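Local atomic coordinates of probable sulfate-binding lipoprotein SubI (PDB entry 6DDN), a protein that probably binds sulfate outside the cytoplasmic membrane and carries it for uptake. Residues A178-N181 / L182-P185. Residues are numbered along the deposited sequence; the frame is centred on the assembly and turned at random.
Sequences AKWN and LLAP
A proline-kinked turn of helix 177-190, in a solute-binding protein fold, joins Ala178-Asn181 to Leu182-Pro185. Two i to i+4 bonds define the regular part: Leu183 N to Lys179 O at 2.9 Å, and Ala184 N to Trp180 O at 3.1 Å with a straight N-H...O angle of 166°. Leu182 N is held less well, its bonds to Ala178 O and Lys179 O both being weak. At Pro185 the pattern is interrupted, because the ring nitrogen carries no hydrogen; Pro185 CD instead lies against Asn181 O at 3.0 Å, and the helix kinks there. The leucines lean back along the preceding turn. With CG anti to its own carbonyl carbon (chi1 -82°), Leu183 lays CG against Lys179 O and sends CD1 to Trp180 CE3 at 4.3 Å, meeting the indole obliquely. Leu182 CG rests on Ala178 O at 3.3 Å. The buried polar ends of the first turn have partners beyond it: Trp180 NE1 bonds to Ser110 O and Asn181 ND2 to Thr169 OG1. Trp180 and Ala184 touch strands 138-147 and 257-267, while Trp328 of helix 328-331 meets the Trp180 ring edge-to-face and also contacts Leu183.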
loop_
_atom_site.group_PDB
_atom_site.type_symbol
_atom_site.label_atom_id
_atom_site.label_comp_id
_atom_site.label_asym_id
_atom_site.label_seq_id
_atom_site.Cartn_x
_atom_site.Cartn_y
_atom_site.Cartn_z
ATOM N N ALA A 178 -5.057 5.692 3.054
ATOM C CA ALA A 178 -5.300 7.050 3.523
ATOM C C ALA A 178 -4.107 7.613 4.283
ATOM O O ALA A 178 -3.917 8.834 4.321
ATOM C CB ALA A 178 -6.541 7.080 4.407
ATOM N N LYS A 179 -3.296 6.747 4.893
ATOM C CA LYS A 179 -2.155 7.224 5.664
ATOM C C LYS A 179 -0.972 7.562 4.765
ATOM O O LYS A 179 -0.325 8.598 4.956
ATOM C CB LYS A 179 -1.765 6.185 6.715
ATOM C CG LYS A 179 -2.809 6.014 7.809
ATOM C CD LYS A 179 -2.698 4.658 8.477
ATOM C CE LYS A 179 -3.729 4.500 9.583
ATOM N NZ LYS A 179 -3.718 3.120 10.145
ATOM N N TRP A 180 -0.668 6.705 3.785
ATOM C CA TRP A 180 0.310 7.082 2.771
ATOM C C TRP A 180 -0.106 8.369 2.073
ATOM O O TRP A 180 0.716 9.270 1.868
ATOM C CB TRP A 180 0.478 5.965 1.738
ATOM C CG TRP A 180 0.904 4.631 2.280
ATOM C CD1 TRP A 180 0.192 3.468 2.235
ATOM C CD2 TRP A 180 2.150 4.312 2.919
ATOM N NE1 TRP A 180 0.908 2.450 2.816
ATOM C CE2 TRP A 180 2.113 2.941 3.243
ATOM C CE3 TRP A 180 3.288 5.053 3.253
ATOM C CZ2 TRP A 180 3.170 2.295 3.885
ATOM C CZ3 TRP A 180 4.337 4.409 3.893
ATOM C CH2 TRP A 180 4.269 3.044 4.201
ATOM N N ASN A 181 -1.392 8.478 1.721
ATOM C CA ASN A 181 -1.887 9.607 0.942
ATOM C C ASN A 181 -1.758 10.932 1.680
ATOM O O ASN A 181 -1.749 11.985 1.036
ATOM C CB ASN A 181 -3.351 9.379 0.560
ATOM C CG ASN A 181 -3.522 8.304 -0.494
ATOM O OD1 ASN A 181 -2.553 7.683 -0.933
ATOM N ND2 ASN A 181 -4.765 8.074 -0.903
ATOM N N LEU A 182 -1.685 10.910 3.010
ATOM C CA LEU A 182 -1.488 12.131 3.778
ATOM C C LEU A 182 -0.054 12.310 4.257
ATOM O O LEU A 182 0.360 13.447 4.505
ATOM C CB LEU A 182 -2.435 12.161 4.984
ATOM C CG LEU A 182 -3.926 12.088 4.643
ATOM C CD1 LEU A 182 -4.774 12.478 5.842
ATOM C CD2 LEU A 182 -4.252 12.964 3.444
ATOM N N LEU A 183 0.709 11.221 4.381
ATOM C CA LEU A 183 2.120 11.342 4.729
ATOM C C LEU A 183 2.906 12.035 3.623
ATOM O O LEU A 183 3.776 12.867 3.903
ATOM C CB LEU A 183 2.707 9.962 5.014
ATOM C CG LEU A 183 2.449 9.415 6.414
ATOM C CD1 LEU A 183 2.698 7.916 6.452
ATOM C CD2 LEU A 183 3.314 10.141 7.435
ATOM N N ALA A 184 2.619 11.699 2.364
ATOM C CA ALA A 184 3.359 12.295 1.253
ATOM C C ALA A 184 3.219 13.811 1.200
ATOM O O ALA A 184 4.253 14.500 1.144
ATOM C CB ALA A 184 2.929 11.640 -0.064
ATOM N N PRO A 185 2.017 14.399 1.220
ATOM C CA PRO A 185 1.944 15.865 1.194
ATOM C C PRO A 185 2.488 16.506 2.455
ATOM O O PRO A 185 3.031 17.616 2.387
ATOM C CB PRO A 185 0.447 16.133 1.020
ATOM C CG PRO A 185 -0.201 14.975 1.656
ATOM C CD PRO A 185 0.671 13.806 1.292
#